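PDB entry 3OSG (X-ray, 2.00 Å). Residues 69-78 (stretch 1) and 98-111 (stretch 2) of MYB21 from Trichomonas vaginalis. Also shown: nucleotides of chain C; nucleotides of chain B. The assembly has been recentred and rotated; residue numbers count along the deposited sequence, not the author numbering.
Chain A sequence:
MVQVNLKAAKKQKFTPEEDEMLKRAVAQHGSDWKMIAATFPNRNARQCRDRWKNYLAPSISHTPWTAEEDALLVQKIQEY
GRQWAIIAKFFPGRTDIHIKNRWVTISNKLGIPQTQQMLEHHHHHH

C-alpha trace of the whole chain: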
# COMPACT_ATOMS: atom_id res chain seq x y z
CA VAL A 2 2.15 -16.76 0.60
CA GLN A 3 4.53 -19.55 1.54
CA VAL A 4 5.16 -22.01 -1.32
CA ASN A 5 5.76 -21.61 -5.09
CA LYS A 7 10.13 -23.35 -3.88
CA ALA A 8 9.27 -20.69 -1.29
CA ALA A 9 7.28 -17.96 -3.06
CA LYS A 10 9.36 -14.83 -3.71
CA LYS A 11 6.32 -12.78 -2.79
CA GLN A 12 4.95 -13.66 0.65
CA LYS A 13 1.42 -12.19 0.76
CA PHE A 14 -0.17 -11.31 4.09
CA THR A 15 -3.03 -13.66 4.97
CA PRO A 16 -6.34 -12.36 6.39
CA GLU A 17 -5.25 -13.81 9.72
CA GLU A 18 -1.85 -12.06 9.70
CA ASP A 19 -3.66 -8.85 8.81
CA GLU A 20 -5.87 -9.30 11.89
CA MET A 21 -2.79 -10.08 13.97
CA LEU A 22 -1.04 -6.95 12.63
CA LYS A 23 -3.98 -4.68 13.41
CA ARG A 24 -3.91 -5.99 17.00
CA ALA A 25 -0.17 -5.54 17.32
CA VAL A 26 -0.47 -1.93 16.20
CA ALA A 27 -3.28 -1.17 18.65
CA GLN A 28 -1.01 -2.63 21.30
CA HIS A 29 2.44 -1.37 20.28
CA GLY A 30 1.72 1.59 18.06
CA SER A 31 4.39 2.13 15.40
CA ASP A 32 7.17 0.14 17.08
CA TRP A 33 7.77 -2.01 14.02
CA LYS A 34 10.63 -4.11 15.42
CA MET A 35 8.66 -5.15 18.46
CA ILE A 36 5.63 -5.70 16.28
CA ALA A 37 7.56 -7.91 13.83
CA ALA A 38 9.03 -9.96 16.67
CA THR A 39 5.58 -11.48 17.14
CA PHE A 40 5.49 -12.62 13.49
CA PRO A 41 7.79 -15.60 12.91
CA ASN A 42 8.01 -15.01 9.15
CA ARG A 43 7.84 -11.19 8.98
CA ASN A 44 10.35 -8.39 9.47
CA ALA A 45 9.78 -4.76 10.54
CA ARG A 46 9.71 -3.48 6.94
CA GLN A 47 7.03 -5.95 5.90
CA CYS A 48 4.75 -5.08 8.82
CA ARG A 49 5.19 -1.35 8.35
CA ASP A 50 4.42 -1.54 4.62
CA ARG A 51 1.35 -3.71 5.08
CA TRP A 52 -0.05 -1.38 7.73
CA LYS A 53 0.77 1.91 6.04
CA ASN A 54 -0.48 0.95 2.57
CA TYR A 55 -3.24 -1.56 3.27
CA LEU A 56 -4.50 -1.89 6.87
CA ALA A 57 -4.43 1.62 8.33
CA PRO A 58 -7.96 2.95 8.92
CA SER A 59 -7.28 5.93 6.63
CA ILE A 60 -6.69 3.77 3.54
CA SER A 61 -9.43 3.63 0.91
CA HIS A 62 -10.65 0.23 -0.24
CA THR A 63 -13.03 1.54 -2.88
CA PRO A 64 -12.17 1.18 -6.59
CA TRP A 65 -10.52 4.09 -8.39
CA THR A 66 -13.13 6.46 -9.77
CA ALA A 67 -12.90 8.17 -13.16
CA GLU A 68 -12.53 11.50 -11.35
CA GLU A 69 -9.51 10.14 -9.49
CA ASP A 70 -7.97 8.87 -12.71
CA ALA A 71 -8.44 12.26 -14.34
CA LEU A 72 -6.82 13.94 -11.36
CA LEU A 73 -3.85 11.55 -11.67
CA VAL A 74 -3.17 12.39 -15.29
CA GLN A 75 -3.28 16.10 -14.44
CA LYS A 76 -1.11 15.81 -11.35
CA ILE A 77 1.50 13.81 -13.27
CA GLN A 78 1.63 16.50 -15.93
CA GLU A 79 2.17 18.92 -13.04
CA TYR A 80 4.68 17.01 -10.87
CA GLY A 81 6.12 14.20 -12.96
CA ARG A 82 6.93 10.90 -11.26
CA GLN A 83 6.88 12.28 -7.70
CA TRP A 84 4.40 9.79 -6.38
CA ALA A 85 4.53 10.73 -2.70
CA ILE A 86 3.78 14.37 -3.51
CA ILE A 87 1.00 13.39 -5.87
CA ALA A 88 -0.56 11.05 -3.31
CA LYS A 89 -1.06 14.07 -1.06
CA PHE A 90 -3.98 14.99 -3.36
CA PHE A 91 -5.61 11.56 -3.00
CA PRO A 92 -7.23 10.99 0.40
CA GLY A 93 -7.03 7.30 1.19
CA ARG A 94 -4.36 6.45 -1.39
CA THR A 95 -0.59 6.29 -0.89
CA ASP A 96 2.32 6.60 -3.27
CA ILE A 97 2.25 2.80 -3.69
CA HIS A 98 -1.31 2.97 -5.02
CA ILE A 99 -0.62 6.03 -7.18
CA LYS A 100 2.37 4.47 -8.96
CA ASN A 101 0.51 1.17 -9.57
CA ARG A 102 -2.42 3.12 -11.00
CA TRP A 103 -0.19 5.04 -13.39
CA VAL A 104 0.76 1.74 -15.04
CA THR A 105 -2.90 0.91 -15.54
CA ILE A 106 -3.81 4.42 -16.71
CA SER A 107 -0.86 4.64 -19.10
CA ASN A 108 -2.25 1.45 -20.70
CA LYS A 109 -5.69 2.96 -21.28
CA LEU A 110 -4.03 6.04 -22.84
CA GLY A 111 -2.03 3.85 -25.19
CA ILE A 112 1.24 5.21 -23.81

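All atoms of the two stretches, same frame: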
# COMPACT_ATOMS: atom_id res chain seq x y z
N GLU A 69 -10.85 10.37 -10.01
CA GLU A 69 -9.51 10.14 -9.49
C GLU A 69 -8.51 9.92 -10.60
O GLU A 69 -7.40 10.45 -10.57
CB GLU A 69 -9.49 8.95 -8.54
CG GLU A 69 -9.96 9.25 -7.13
CD GLU A 69 -9.89 8.01 -6.24
OE1 GLU A 69 -10.55 7.02 -6.59
OE2 GLU A 69 -9.19 8.04 -5.20
N ASP A 70 -8.87 9.11 -11.59
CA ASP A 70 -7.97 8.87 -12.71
C ASP A 70 -7.60 10.17 -13.39
O ASP A 70 -6.41 10.42 -13.68
CB ASP A 70 -8.62 7.95 -13.74
CG ASP A 70 -8.45 6.49 -13.39
OD1 ASP A 70 -9.09 5.64 -14.05
OD2 ASP A 70 -7.67 6.22 -12.44
N ALA A 71 -8.61 11.00 -13.63
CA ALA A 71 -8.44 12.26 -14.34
C ALA A 71 -7.51 13.16 -13.53
O ALA A 71 -6.59 13.77 -14.07
CB ALA A 71 -9.79 12.94 -14.56
N LEU A 72 -7.74 13.22 -12.23
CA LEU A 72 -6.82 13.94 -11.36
C LEU A 72 -5.38 13.43 -11.52
O LEU A 72 -4.44 14.22 -11.62
CB LEU A 72 -7.28 13.86 -9.90
CG LEU A 72 -6.45 14.66 -8.90
CD1 LEU A 72 -6.41 16.17 -9.25
CD2 LEU A 72 -7.00 14.45 -7.50
N LEU A 73 -5.20 12.11 -11.57
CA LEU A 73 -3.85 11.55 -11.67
C LEU A 73 -3.13 11.97 -12.94
O LEU A 73 -1.94 12.26 -12.91
CB LEU A 73 -3.88 10.02 -11.61
CG LEU A 73 -2.50 9.37 -11.51
CD1 LEU A 73 -1.67 10.07 -10.43
CD2 LEU A 73 -2.62 7.89 -11.20
N VAL A 74 -3.83 11.99 -14.06
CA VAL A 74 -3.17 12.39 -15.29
C VAL A 74 -2.76 13.86 -15.20
O VAL A 74 -1.67 14.22 -15.64
CB VAL A 74 -4.07 12.15 -16.51
CG1 VAL A 74 -4.44 10.67 -16.64
CG2 VAL A 74 -5.31 12.97 -16.40
N GLN A 75 -3.61 14.69 -14.61
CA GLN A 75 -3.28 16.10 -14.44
C GLN A 75 -2.12 16.30 -13.47
O GLN A 75 -1.16 17.02 -13.77
CB GLN A 75 -4.50 16.89 -13.95
CG GLN A 75 -4.16 18.24 -13.32
CD GLN A 75 -5.41 19.05 -12.95
OE1 GLN A 75 -5.45 19.72 -11.92
NE2 GLN A 75 -6.43 18.97 -13.81
N LYS A 76 -2.18 15.65 -12.32
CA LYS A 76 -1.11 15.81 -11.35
C LYS A 76 0.24 15.30 -11.84
O LYS A 76 1.28 15.81 -11.44
CB LYS A 76 -1.49 15.18 -10.00
CG LYS A 76 -2.54 15.96 -9.25
CD LYS A 76 -2.16 17.44 -9.17
CE LYS A 76 -3.06 18.20 -8.20
NZ LYS A 76 -3.06 19.67 -8.48
N ILE A 77 0.24 14.31 -12.73
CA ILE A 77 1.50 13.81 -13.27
C ILE A 77 2.07 14.73 -14.34
O ILE A 77 3.28 14.78 -14.56
CB ILE A 77 1.35 12.39 -13.86
CG1 ILE A 77 0.96 11.39 -12.76
CG2 ILE A 77 2.64 11.95 -14.49
CD1 ILE A 77 0.65 10.00 -13.29
N GLN A 78 1.18 15.45 -15.02
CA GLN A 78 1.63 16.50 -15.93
C GLN A 78 2.26 17.62 -15.09
O GLN A 78 3.25 18.22 -15.48
CB GLN A 78 0.47 17.04 -16.77
CG GLN A 78 -0.18 16.01 -17.69
CD GLN A 78 -1.29 16.60 -18.54
OE1 GLN A 78 -1.12 16.85 -19.73
NE2 GLN A 78 -2.45 16.84 -17.93
N HIS A 98 -0.11 3.07 -4.20
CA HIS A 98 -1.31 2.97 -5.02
C HIS A 98 -1.22 3.87 -6.25
O HIS A 98 -1.60 3.47 -7.36
CB HIS A 98 -2.58 3.29 -4.21
CG HIS A 98 -2.66 2.58 -2.89
ND1 HIS A 98 -2.50 1.22 -2.76
CD2 HIS A 98 -2.87 3.06 -1.64
CE1 HIS A 98 -2.62 0.88 -1.49
NE2 HIS A 98 -2.84 1.98 -0.79
N ILE A 99 -0.73 5.09 -6.06
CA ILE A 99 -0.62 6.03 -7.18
C ILE A 99 0.29 5.49 -8.28
O ILE A 99 -0.06 5.55 -9.47
CB ILE A 99 -0.13 7.44 -6.72
CG1 ILE A 99 -1.32 8.36 -6.42
CG2 ILE A 99 0.71 8.10 -7.80
CD1 ILE A 99 -2.14 7.99 -5.21
N LYS A 100 1.46 4.97 -7.92
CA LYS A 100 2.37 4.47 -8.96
C LYS A 100 1.87 3.17 -9.64
O LYS A 100 2.09 2.99 -10.84
CB LYS A 100 3.84 4.42 -8.51
CG LYS A 100 4.24 3.36 -7.49
CD LYS A 100 5.73 3.52 -7.13
CE LYS A 100 6.15 2.53 -6.05
NZ LYS A 100 6.10 1.13 -6.56
N ASN A 101 1.18 2.30 -8.92
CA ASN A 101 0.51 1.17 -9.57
C ASN A 101 -0.56 1.64 -10.57
O ASN A 101 -0.68 1.10 -11.68
CB ASN A 101 -0.13 0.22 -8.54
CG ASN A 101 0.88 -0.72 -7.88
OD1 ASN A 101 1.92 -1.05 -8.46
ND2 ASN A 101 0.58 -1.14 -6.67
N ARG A 102 -1.33 2.64 -10.17
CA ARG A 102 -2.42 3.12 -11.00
C ARG A 102 -1.93 3.81 -12.26
O ARG A 102 -2.63 3.80 -13.27
CB ARG A 102 -3.32 4.07 -10.21
CG ARG A 102 -4.60 4.40 -10.92
CD ARG A 102 -5.48 3.18 -11.06
NE ARG A 102 -6.68 3.51 -11.81
CZ ARG A 102 -7.59 2.63 -12.21
NH1 ARG A 102 -7.45 1.34 -11.94
NH2 ARG A 102 -8.64 3.05 -12.90
N TRP A 103 -0.74 4.40 -12.20
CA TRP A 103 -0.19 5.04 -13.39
C TRP A 103 0.08 4.01 -14.49
O TRP A 103 -0.11 4.29 -15.66
CB TRP A 103 1.08 5.83 -13.10
CG TRP A 103 1.72 6.30 -14.37
CD1 TRP A 103 2.96 5.97 -14.85
CD2 TRP A 103 1.13 7.18 -15.34
NE1 TRP A 103 3.17 6.60 -16.06
CE2 TRP A 103 2.07 7.34 -16.38
CE3 TRP A 103 -0.11 7.83 -15.44
CZ2 TRP A 103 1.81 8.14 -17.51
CZ3 TRP A 103 -0.36 8.63 -16.56
CH2 TRP A 103 0.60 8.77 -17.57
N VAL A 104 0.53 2.83 -14.09
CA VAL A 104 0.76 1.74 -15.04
C VAL A 104 -0.54 1.43 -15.76
O VAL A 104 -0.59 1.32 -16.99
CB VAL A 104 1.31 0.47 -14.33
CG1 VAL A 104 1.49 -0.66 -15.29
CG2 VAL A 104 2.65 0.79 -13.62
N THR A 105 -1.61 1.31 -14.99
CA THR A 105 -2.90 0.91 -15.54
C THR A 105 -3.47 2.04 -16.41
O THR A 105 -3.97 1.79 -17.51
CB THR A 105 -3.86 0.56 -14.41
OG1 THR A 105 -3.22 -0.36 -13.50
CG2 THR A 105 -5.13 -0.06 -14.97
N ILE A 106 -3.37 3.27 -15.93
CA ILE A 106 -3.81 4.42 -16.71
C ILE A 106 -3.01 4.58 -17.99
O ILE A 106 -3.58 4.82 -19.04
CB ILE A 106 -3.74 5.72 -15.91
CG1 ILE A 106 -4.86 5.76 -14.87
CG2 ILE A 106 -3.84 6.93 -16.86
CD1 ILE A 106 -5.33 7.14 -14.54
N SER A 107 -1.69 4.46 -17.91
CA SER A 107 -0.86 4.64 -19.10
C SER A 107 -1.22 3.61 -20.18
O SER A 107 -0.97 3.84 -21.37
CB SER A 107 0.61 4.55 -18.75
OG SER A 107 0.95 3.21 -18.44
N ASN A 108 -1.79 2.48 -19.77
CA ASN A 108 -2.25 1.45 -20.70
C ASN A 108 -3.51 1.88 -21.45
O ASN A 108 -3.61 1.72 -22.66
CB ASN A 108 -2.50 0.12 -19.96
CG ASN A 108 -1.23 -0.67 -19.73
OD1 ASN A 108 -0.20 -0.40 -20.37
ND2 ASN A 108 -1.28 -1.65 -18.82
N LYS A 109 -4.47 2.41 -20.70
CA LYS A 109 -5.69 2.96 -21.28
C LYS A 109 -5.42 4.11 -22.25
O LYS A 109 -6.13 4.27 -23.23
CB LYS A 109 -6.64 3.41 -20.17
CG LYS A 109 -7.50 2.28 -19.62
CD LYS A 109 -7.76 2.40 -18.12
CE LYS A 109 -8.60 1.21 -17.65
NZ LYS A 109 -8.56 1.01 -16.17
N LEU A 110 -4.39 4.91 -21.98
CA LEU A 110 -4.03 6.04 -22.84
C LEU A 110 -3.20 5.62 -24.04
O LEU A 110 -2.85 6.45 -24.88
CB LEU A 110 -3.26 7.11 -22.06
CG LEU A 110 -3.98 7.76 -20.89
CD1 LEU A 110 -3.11 8.84 -20.27
CD2 LEU A 110 -5.32 8.33 -21.35
N GLY A 111 -2.85 4.35 -24.11
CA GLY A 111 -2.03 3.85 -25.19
C GLY A 111 -0.61 4.40 -25.18
O GLY A 111 0.03 4.49 -26.23
P DG C 6 10.05 5.56 -10.28
OP1 DG C 6 10.50 6.53 -11.30
OP2 DG C 6 8.62 5.26 -10.15
O5' DG C 6 10.89 4.25 -10.49
C5' DG C 6 12.31 4.35 -10.55
C4' DG C 6 12.98 2.99 -10.50
O4' DG C 6 12.63 2.25 -9.29
C3' DG C 6 12.63 2.08 -11.67
O3' DG C 6 13.87 1.44 -12.02
C2' DG C 6 11.57 1.15 -11.07
C1' DG C 6 12.02 1.01 -9.62
N9 DG C 6 10.94 0.87 -8.64
C8 DG C 6 9.88 1.72 -8.51
N7 DG C 6 9.07 1.40 -7.54
C5 DG C 6 9.63 0.27 -6.98
C6 DG C 6 9.16 -0.52 -5.88
O6 DG C 6 8.15 -0.31 -5.19
N1 DG C 6 10.02 -1.60 -5.63
C2 DG C 6 11.17 -1.84 -6.36
N2 DG C 6 11.92 -2.90 -6.02
N3 DG C 6 11.60 -1.11 -7.38
C4 DG C 6 10.79 -0.07 -7.64
P DA B 5 -2.90 -4.05 -4.46
OP1 DA B 5 -4.32 -4.27 -4.22
OP2 DA B 5 -2.32 -2.70 -4.39
O5' DA B 5 -2.09 -5.00 -3.45
C5' DA B 5 -2.40 -6.37 -3.44
C4' DA B 5 -1.22 -7.17 -2.95
O4' DA B 5 -0.18 -7.13 -3.96
C3' DA B 5 -0.56 -6.63 -1.68
O3' DA B 5 -0.03 -7.73 -0.96
C2' DA B 5 0.57 -5.75 -2.20
C1' DA B 5 0.98 -6.49 -3.47
N9 DA B 5 1.44 -5.61 -4.54
C8 DA B 5 0.91 -4.39 -4.88
N7 DA B 5 1.51 -3.80 -5.89
C5 DA B 5 2.48 -4.71 -6.26
C6 DA B 5 3.44 -4.68 -7.29
N6 DA B 5 3.56 -3.66 -8.14
N1 DA B 5 4.27 -5.73 -7.41
C2 DA B 5 4.13 -6.76 -6.56
N3 DA B 5 3.26 -6.89 -5.54
C4 DA B 5 2.45 -5.82 -5.44
P DA B 3 -4.64 -3.27 -17.00
OP1 DA B 3 -6.01 -2.76 -17.08
OP2 DA B 3 -3.46 -2.38 -17.18
O5' DA B 3 -4.45 -4.04 -15.61
C5' DA B 3 -5.46 -4.90 -15.11
C4' DA B 3 -5.11 -5.29 -13.70
O4' DA B 3 -3.92 -6.11 -13.73
C3' DA B 3 -4.79 -4.14 -12.74
O3' DA B 3 -5.62 -4.31 -11.60
C2' DA B 3 -3.30 -4.28 -12.39
C1' DA B 3 -3.06 -5.76 -12.66
N9 DA B 3 -1.75 -6.13 -13.15
C8 DA B 3 -1.00 -5.53 -14.14
N7 DA B 3 0.14 -6.14 -14.37
C5 DA B 3 0.12 -7.23 -13.49
C6 DA B 3 1.03 -8.27 -13.22
N6 DA B 3 2.20 -8.45 -13.83
N1 DA B 3 0.67 -9.17 -12.27
C2 DA B 3 -0.50 -9.04 -11.63
N3 DA B 3 -1.42 -8.10 -11.80
C4 DA B 3 -1.04 -7.23 -12.74

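What fills the centre where the two helices cross? They run almost at right angles, at 97°, their axes 10.8 Å apart at closest approach, and Leu73 bridges that gap. Its side chain points toward the second helix and sits as a knob among Ile99, Arg102, Trp103 and Ile106. Leu73 CD1 lies 4.1 Å from Ile99 CG2, while Leu73 CD2 comes within 4.0 Å of Arg102 CB, so the aliphatic base of the arginine forms part of the pocket wall.

How does the apolar packing spread from this knob? One helical turn on, Ile77 meets the indole of Trp103 obliquely; Ile77 CD1 to Trp103 CE3 is only 3.1 Å, a very tight approach for two carbons. Val74 packs against Ile106, with Val74 CG1 3.8 Å from Ile106 CG2, and reaches Leu110 more loosely, Val74 CG1 to Leu110 CD1 being 4.3 Å.

What closes the polar edge? Asp70 and Arg102 form a two-pronged salt bridge: Arg102 NH2 donates to Asp70 OD1 at 2.9 Å and Arg102 NE to Asp70 OD2 at 3.0 Å. Both hydrogen bonds are nearly straight, because the carboxylate meets the guanidinium at its edge, near its plane. Arg102 thus serves the contact twice, packing with its base and pairing charge at its tip.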